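Local atomic coordinates of pyocin S5 (Pseudomonas aeruginosa PAO1, PDB entry 6THK), a protein that probably kills competing bacteria as a channel-forming bacteriocin, opening pores that depolarise the cytoplasmic membrane. Residues 76-81 with 103-108; 85-88 with 92-95; 194-199 with 270-275. The protein carries 1 engineered substitution. All coordinates share one frame; numbering follows the deposited sequence.

Contact 1 of 3, residues 76-81 with 103-108; sequences SDQVDG and SAVLHK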
loop_
_atom_site.group_PDB
_atom_site.type_symbol
_atom_site.label_atom_id
_atom_site.label_comp_id
_atom_site.label_asym_id
_atom_site.label_seq_id
_atom_site.Cartn_x
_atom_site.Cartn_y
_atom_site.Cartn_z
ATOM N N SER A 76 57.865 6.778 -3.284
ATOM C CA SER A 76 57.069 6.177 -2.213
ATOM C C SER A 76 57.131 7.032 -0.944
ATOM O O SER A 76 56.108 7.230 -0.291
ATOM C CB SER A 76 57.547 4.755 -1.922
ATOM O OG SER A 76 56.704 4.089 -0.994
ATOM N N ASP A 77 58.305 7.584 -0.641
ATOM C CA ASP A 77 58.498 8.405 0.540
ATOM C C ASP A 77 57.881 9.805 0.413
ATOM O O ASP A 77 57.521 10.382 1.442
ATOM C CB ASP A 77 59.984 8.455 0.938
ATOM C CG ASP A 77 60.382 7.317 1.868
ATOM O OD1 ASP A 77 60.030 7.378 3.070
ATOM O OD2 ASP A 77 61.050 6.373 1.398
ATOM N N GLN A 78 57.737 10.349 -0.820
ATOM C CA GLN A 78 57.107 11.670 -1.005
ATOM C C GLN A 78 55.603 11.528 -0.809
ATOM O O GLN A 78 54.984 12.398 -0.196
ATOM C CB GLN A 78 57.414 12.302 -2.381
ATOM C CG GLN A 78 56.959 13.775 -2.497
ATOM C CD GLN A 78 56.986 14.353 -3.899
ATOM O OE1 GLN A 78 57.769 13.950 -4.781
ATOM N NE2 GLN A 78 56.158 15.365 -4.118
ATOM N N VAL A 79 55.032 10.416 -1.306
ATOM C CA VAL A 79 53.608 10.085 -1.176
ATOM C C VAL A 79 53.225 9.995 0.318
ATOM O O VAL A 79 52.326 10.713 0.759
ATOM C CB VAL A 79 53.264 8.792 -1.974
ATOM C CG1 VAL A 79 51.975 8.136 -1.476
ATOM C CG2 VAL A 79 53.177 9.086 -3.467
ATOM N N ASP A 80 53.966 9.164 1.084
ATOM C CA ASP A 80 53.777 8.918 2.514
ATOM C C ASP A 80 53.987 10.169 3.368
ATOM O O ASP A 80 53.186 10.431 4.262
ATOM C CB ASP A 80 54.704 7.786 2.987
ATOM C CG ASP A 80 54.546 6.459 2.261
ATOM O OD1 ASP A 80 53.612 6.336 1.428
ATOM O OD2 ASP A 80 55.364 5.545 2.514
ATOM N N GLY A 81 55.044 10.934 3.074
ATOM C CA GLY A 81 55.377 12.162 3.785
ATOM C C GLY A 81 54.313 13.218 3.626
ATOM O O GLY A 81 54.030 13.949 4.573
ATOM N N SER A 103 47.942 10.671 -7.261
ATOM C CA SER A 103 47.602 11.243 -8.566
ATOM C C SER A 103 48.363 12.560 -8.784
ATOM O O SER A 103 48.911 12.762 -9.868
ATOM C CB SER A 103 46.097 11.465 -8.693
ATOM O OG SER A 103 45.363 10.259 -8.545
ATOM N N ALA A 104 48.419 13.429 -7.741
ATOM C CA ALA A 104 49.088 14.731 -7.746
ATOM C C ALA A 104 50.584 14.589 -8.034
ATOM O O ALA A 104 51.134 15.352 -8.841
ATOM C CB ALA A 104 48.890 15.420 -6.409
ATOM N N VAL A 105 51.224 13.607 -7.364
ATOM C CA VAL A 105 52.637 13.275 -7.494
ATOM C C VAL A 105 52.913 12.743 -8.910
ATOM O O VAL A 105 53.866 13.203 -9.551
ATOM C CB VAL A 105 53.067 12.301 -6.366
ATOM C CG1 VAL A 105 54.396 11.620 -6.670
ATOM C CG2 VAL A 105 53.124 13.029 -5.026
ATOM N N LEU A 106 52.046 11.828 -9.405
ATOM C CA LEU A 106 52.124 11.233 -10.738
ATOM C C LEU A 106 51.988 12.266 -11.827
ATOM O O LEU A 106 52.693 12.162 -12.829
ATOM C CB LEU A 106 51.079 10.120 -10.928
ATOM C CG LEU A 106 51.182 9.235 -12.180
ATOM C CD1 LEU A 106 52.572 8.653 -12.354
ATOM C CD2 LEU A 106 50.171 8.110 -12.128
ATOM N N HIS A 107 51.102 13.266 -11.645
ATOM C CA HIS A 107 50.910 14.308 -12.650
ATOM C C HIS A 107 52.157 15.180 -12.815
ATOM O O HIS A 107 52.502 15.560 -13.941
ATOM C CB HIS A 107 49.653 15.141 -12.377
ATOM C CG HIS A 107 49.042 15.696 -13.630
ATOM N ND1 HIS A 107 48.597 14.859 -14.651
ATOM C CD2 HIS A 107 48.843 16.983 -14.005
ATOM C CE1 HIS A 107 48.147 15.661 -15.604
ATOM N NE2 HIS A 107 48.265 16.946 -15.255
ATOM N N LYS A 108 52.863 15.438 -11.695
ATOM C CA LYS A 108 54.115 16.206 -11.665
ATOM C C LYS A 108 55.249 15.398 -12.323
ATOM O O LYS A 108 56.043 15.966 -13.074
ATOM C CB LYS A 108 54.469 16.634 -10.217
ATOM C CG LYS A 108 55.841 17.302 -10.014
ATOM C CD LYS A 108 56.038 18.591 -10.821
ATOM C CE LYS A 108 57.466 19.072 -10.780
ATOM N NZ LYS A 108 57.706 20.158 -11.768
#
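Val105 sets its two methyl groups against one methyl of Val79, CG2. Val79 CG2 lies 4.2 Å from Val105 CG2 and 4.3 Å from Val105 CG1, so it faces both branches almost equally. This is ordinary apolar packing at a moderate distance. The CB of Val105 points toward helix 42-87. Its CG1 stands opposite the backbone N (chi1 164°) and its CG2 opposite the carbonyl carbon, which spreads both methyls over Val79. The second partner is Gln78. Its chain is extended, with CG opposite the backbone N (chi1 -170°). It reaches past Val105, the two side chains running alongside each other in opposite directions. The amide end does the touching: Gln78 NE2 comes to 3.9 Å from Val105 CG2. No hydrogen bond forms there. The methyl sits over the flat face of the amide, at its nitrogen end. This is the solvent edge, while the two valines are buried. Val105 CG2 therefore meets a polar group at one contact and a methyl at the other. Val79 CA and Val105 CA are the nearest CA pair, 7.1 Å apart, and only side chains touch. Only 125 Å² is buried between the segments, and no polar bond joins them. Helix 157-212 completes the surroundings of residues 103-108: Leu184 touches both Val105 and Leu106, and Val181 also packs on Leu106. Ser103 OG turns back to the carbonyl of Val99 in its own helix. Valine contact between two successive helices, backed by leucines of a third, is typical of the apolar interior of an alpha-helical bundle.

Contact 2 of 3, residues 85-88 with 92-95; sequences QITQ and EATR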
loop_
_atom_site.group_PDB
_atom_site.type_symbol
_atom_site.label_atom_id
_atom_site.label_comp_id
_atom_site.label_asym_id
_atom_site.label_seq_id
_atom_site.Cartn_x
_atom_site.Cartn_y
_atom_site.Cartn_z
ATOM N N GLN A 85 51.293 14.597 6.256
ATOM C CA GLN A 85 51.072 16.020 6.464
ATOM C C GLN A 85 49.576 16.321 6.541
ATOM O O GLN A 85 49.144 17.009 7.468
ATOM C CB GLN A 85 51.765 16.858 5.383
ATOM C CG GLN A 85 53.296 16.977 5.534
ATOM C CD GLN A 85 53.755 17.900 6.642
ATOM O OE1 GLN A 85 53.302 19.038 6.782
ATOM N NE2 GLN A 85 54.675 17.420 7.451
ATOM N N ILE A 86 48.783 15.747 5.611
ATOM C CA ILE A 86 47.325 15.906 5.553
ATOM C C ILE A 86 46.632 15.382 6.825
ATOM O O ILE A 86 45.813 16.098 7.409
ATOM C CB ILE A 86 46.754 15.262 4.257
ATOM C CG1 ILE A 86 47.265 16.013 3.007
ATOM C CG2 ILE A 86 45.215 15.194 4.285
ATOM C CD1 ILE A 86 47.071 15.309 1.708
ATOM N N THR A 87 46.979 14.151 7.256
ATOM C CA THR A 87 46.399 13.494 8.435
ATOM C C THR A 87 46.986 13.987 9.765
ATOM O O THR A 87 46.353 13.794 10.809
ATOM C CB THR A 87 46.489 11.963 8.316
ATOM O OG1 THR A 87 47.852 11.544 8.413
ATOM C CG2 THR A 87 45.855 11.432 7.043
ATOM N N GLN A 88 48.198 14.600 9.724
ATOM C CA GLN A 88 48.974 15.128 10.865
ATOM C C GLN A 88 49.374 14.027 11.872
ATOM O O GLN A 88 49.610 14.318 13.050
ATOM C CB GLN A 88 48.270 16.320 11.547
ATOM C CG GLN A 88 48.293 17.593 10.706
ATOM C CD GLN A 88 47.360 18.655 11.230
ATOM O OE1 GLN A 88 46.136 18.487 11.259
ATOM N NE2 GLN A 88 47.918 19.792 11.616
ATOM N N GLU A 92 44.899 7.346 10.374
ATOM C CA GLU A 92 45.311 6.739 9.109
ATOM C C GLU A 92 44.556 7.416 7.957
ATOM O O GLU A 92 43.399 7.809 8.132
ATOM C CB GLU A 92 45.049 5.228 9.117
ATOM C CG GLU A 92 46.054 4.459 9.959
ATOM C CD GLU A 92 46.805 3.361 9.234
ATOM O OE1 GLU A 92 46.169 2.617 8.452
ATOM O OE2 GLU A 92 48.029 3.223 9.468
ATOM N N ALA A 93 45.227 7.593 6.806
ATOM C CA ALA A 93 44.648 8.225 5.621
ATOM C C ALA A 93 43.609 7.343 4.966
ATOM O O ALA A 93 43.752 6.117 4.943
ATOM C CB ALA A 93 45.737 8.555 4.614
ATOM N N THR A 94 42.566 7.980 4.422
ATOM C CA THR A 94 41.504 7.297 3.710
ATOM C C THR A 94 42.049 6.857 2.359
ATOM O O THR A 94 43.105 7.331 1.927
ATOM C CB THR A 94 40.249 8.201 3.547
ATOM O OG1 THR A 94 40.532 9.294 2.679
ATOM C CG2 THR A 94 39.666 8.686 4.894
ATOM N N ARG A 95 41.310 5.987 1.688
ATOM C CA ARG A 95 41.703 5.512 0.380
ATOM C C ARG A 95 41.622 6.661 -0.617
ATOM O O ARG A 95 42.397 6.728 -1.560
ATOM C CB ARG A 95 40.808 4.356 -0.057
ATOM C CG ARG A 95 41.440 3.458 -1.100
ATOM C CD ARG A 95 40.969 2.024 -0.974
ATOM N NE ARG A 95 41.366 1.427 0.294
ATOM C CZ ARG A 95 42.545 0.864 0.520
ATOM N NH1 ARG A 95 43.448 0.825 -0.439
ATOM N NH2 ARG A 95 42.825 0.344 1.702
#
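Thr87 and Ala93 make an apolar contact through one methyl group. Thr87 CG2 lies 3.7 Å from Ala93 CA and 3.8 Å from Ala93 CB. It thus rests on the backbone of residues 92-95 as much as on a side chain. The same methyl is 4.3 Å from Glu92 C. The Glu92 side chain starts off away from the helix and adds little.

No hydrogen bond joins 85-88 directly to 92-95, but Thr87 OG1 reaches the connection through a weak bond with Arg91 O. The hydroxyl is also hydrogen-bonded with Leu83 O, one turn back. With chi1 at 69°, Thr87 OG1 sits between its own N and carbonyl carbon, while CG2 is left to face Ala93.

The backbone makes the turn. Gln88 is the first residue to leave helical angles, and its phi is positive (62°). Thr94 is the N-cap of the next helix, and its OG1 caps Glu97 N.

The contact therefore closes the turn of a helical hairpin formed by helices 42-87 and 95-121. Ile86 and Thr87 also touch Glu97, and Arg95 extends from the start of the second helix onto helix 157-212.

Contact 3 of 3, residues 194-199 with 270-275; sequences LKEKED and PTPLEK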
loop_
_atom_site.group_PDB
_atom_site.type_symbol
_atom_site.label_atom_id
_atom_site.label_comp_id
_atom_site.label_asym_id
_atom_site.label_seq_id
_atom_site.Cartn_x
_atom_site.Cartn_y
_atom_site.Cartn_z
ATOM N N LEU A 194 40.853 -0.956 -5.158
ATOM C CA LEU A 194 40.479 -1.247 -3.787
ATOM C C LEU A 194 39.355 -0.337 -3.330
ATOM O O LEU A 194 38.456 -0.752 -2.616
ATOM C CB LEU A 194 41.678 -1.115 -2.859
ATOM C CG LEU A 194 42.303 -2.448 -2.466
ATOM C CD1 LEU A 194 42.748 -3.212 -3.700
ATOM C CD2 LEU A 194 43.470 -2.235 -1.523
ATOM N N LYS A 195 39.426 0.922 -3.725
ATOM C CA LYS A 195 38.404 1.870 -3.356
ATOM C C LYS A 195 37.086 1.451 -3.966
ATOM O O LYS A 195 36.065 1.436 -3.298
ATOM C CB LYS A 195 38.774 3.258 -3.850
ATOM C CG LYS A 195 37.898 4.344 -3.274
ATOM C CD LYS A 195 37.951 5.595 -4.118
ATOM C CE LYS A 195 37.149 6.698 -3.462
ATOM N NZ LYS A 195 35.962 6.151 -2.754
ATOM N N GLU A 196 37.127 1.097 -5.244
ATOM C CA GLU A 196 35.936 0.690 -5.971
ATOM C C GLU A 196 35.291 -0.511 -5.301
ATOM O O GLU A 196 34.072 -0.586 -5.196
ATOM C CB GLU A 196 36.279 0.383 -7.428
ATOM C CG GLU A 196 35.606 -0.848 -8.001
ATOM C CD GLU A 196 35.663 -0.889 -9.515
ATOM O OE1 GLU A 196 36.654 -1.407 -10.069
ATOM O OE2 GLU A 196 34.711 -0.406 -10.153
ATOM N N LYS A 197 36.112 -1.453 -4.851
ATOM C CA LYS A 197 35.620 -2.633 -4.157
ATOM C C LYS A 197 34.955 -2.226 -2.850
ATOM O O LYS A 197 33.959 -2.805 -2.450
ATOM C CB LYS A 197 36.742 -3.635 -3.903
ATOM N N GLU A 198 35.547 -1.263 -2.158
ATOM C CA GLU A 198 34.980 -0.767 -0.915
ATOM C C GLU A 198 33.632 -0.080 -1.138
ATOM O O GLU A 198 32.722 -0.221 -0.336
ATOM C CB GLU A 198 35.960 0.157 -0.202
ATOM C CG GLU A 198 36.703 -0.522 0.933
ATOM C CD GLU A 198 38.184 -0.207 0.943
ATOM O OE1 GLU A 198 38.540 0.983 0.864
ATOM O OE2 GLU A 198 38.994 -1.150 1.042
ATOM N N ASP A 199 33.519 0.676 -2.224
ATOM C CA ASP A 199 32.283 1.381 -2.541
ATOM C C ASP A 199 31.151 0.408 -2.834
ATOM O O ASP A 199 30.004 0.671 -2.509
ATOM C CB ASP A 199 32.482 2.317 -3.731
ATOM C CG ASP A 199 33.318 3.530 -3.390
ATOM O OD1 ASP A 199 33.541 3.783 -2.190
ATOM O OD2 ASP A 199 33.751 4.231 -4.325
ATOM N N PRO A 270 27.972 3.850 -17.177
ATOM C CA PRO A 270 29.354 4.193 -17.540
ATOM C C PRO A 270 30.423 3.464 -16.718
ATOM O O PRO A 270 31.553 3.316 -17.195
ATOM C CB PRO A 270 29.396 5.713 -17.347
ATOM C CG PRO A 270 28.245 6.037 -16.397
ATOM C CD PRO A 270 27.428 4.800 -16.181
ATOM N N THR A 271 30.075 3.018 -15.492
ATOM C CA THR A 271 30.968 2.328 -14.553
ATOM C C THR A 271 30.271 1.088 -13.946
ATOM O O THR A 271 29.040 1.075 -13.919
ATOM C CB THR A 271 31.410 3.300 -13.427
ATOM O OG1 THR A 271 30.268 3.834 -12.755
ATOM C CG2 THR A 271 32.307 4.426 -13.927
ATOM N N PRO A 272 30.997 0.065 -13.405
ATOM C CA PRO A 272 30.292 -1.075 -12.783
ATOM C C PRO A 272 29.533 -0.679 -11.516
ATOM O O PRO A 272 28.541 -1.327 -11.182
ATOM C CB PRO A 272 31.414 -2.074 -12.483
ATOM C CG PRO A 272 32.633 -1.244 -12.344
ATOM C CD PRO A 272 32.465 -0.102 -13.312
ATOM N N LEU A 273 29.988 0.403 -10.836
ATOM C CA LEU A 273 29.383 0.959 -9.623
ATOM C C LEU A 273 28.000 1.518 -9.937
ATOM O O LEU A 273 27.043 1.194 -9.235
ATOM C CB LEU A 273 30.307 2.025 -8.994
ATOM C CG LEU A 273 29.822 2.784 -7.737
ATOM C CD1 LEU A 273 29.522 1.844 -6.571
ATOM C CD2 LEU A 273 30.854 3.802 -7.290
ATOM N N GLU A 274 27.886 2.304 -11.022
ATOM C CA GLU A 274 26.611 2.859 -11.476
ATOM C C GLU A 274 25.662 1.766 -11.990
ATOM O O GLU A 274 24.443 1.900 -11.833
ATOM C CB GLU A 274 26.815 3.957 -12.531
ATOM C CG GLU A 274 27.415 5.247 -11.997
ATOM C CD GLU A 274 26.835 5.836 -10.726
ATOM O OE1 GLU A 274 25.614 6.120 -10.689
ATOM O OE2 GLU A 274 27.617 6.043 -9.771
ATOM N N LYS A 275 26.219 0.678 -12.577
ATOM C CA LYS A 275 25.431 -0.462 -13.058
ATOM C C LYS A 275 24.880 -1.238 -11.875
ATOM O O LYS A 275 23.706 -1.584 -11.902
ATOM C CB LYS A 275 26.259 -1.396 -13.945
ATOM C CG LYS A 275 25.405 -2.289 -14.833
ATOM C CD LYS A 275 26.254 -3.043 -15.835
ATOM C CE LYS A 275 25.422 -3.750 -16.870
ATOM N NZ LYS A 275 26.237 -4.189 -18.030
#
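Leu273 packs its two methyls against Asp199, and this is the more enclosed part of the contact. Leu273 CD1 is 4.1 Å from Asp199 CB, and Leu273 CD2 is 4.2 Å from the same CB. The Leu273 CG lies opposite its backbone N (chi1 177°), which carries the branched end to helix 157-212. There Leu200 and Leu203 also touch it. Leu273 CD2 comes to 4.2 Å from Asp199 OD2, so the leucine meets the stem of the aspartate and the margin of its carboxylate. That carboxylate is paired within its own helix: Lys195 NZ forms a weak salt bridge of 3.3 Å with Asp199 OD2.

The other side is more open to solvent, although it holds the shortest approach. The CB of Glu196 does not point at residues 270-275, but the extended end of its chain crosses the ring of exposed Pro272 at about a right angle. Glu196 OE2 comes to 3.1 Å from Pro272 CG. No hydrogen bond or salt bridge spans the two segments. Pro272 opens helix 272-338, behind Thr271, whose OG1 weakly caps Glu274 N.

The chemistry is thus mixed, a leucine against an aspartate and a proline against a glutamate. The Glu196 carboxylate lies by the N-terminal end of helix 272-338, which may modestly stabilise its charge; that of Asp199 is probably offset by Lys195.

How the contacts relate
Contact 1 is the buried one, contact 2 is partly buried and contact 3 lies at the surface. Contacts 1 and 2 both use helix 42-87; contact 1 packs it on helix 95-121, and contact 2 on the loop just before that helix. Contact 2 is nested inside the loop that contact 1 closes, and their centres are 13 Å apart. Contact 3 instead brings helix 157-212 to the start of helix 272-338. Arg95 connects contact 2 to contact 3: Arg95 NE forms a 2.9 Å salt bridge with Glu198 OE1. Methyl packing dominates contacts 1 and 2. Acidic side chains enter contact 3, in keeping with its exposed place. None of the three is bridged by a hydrogen bond.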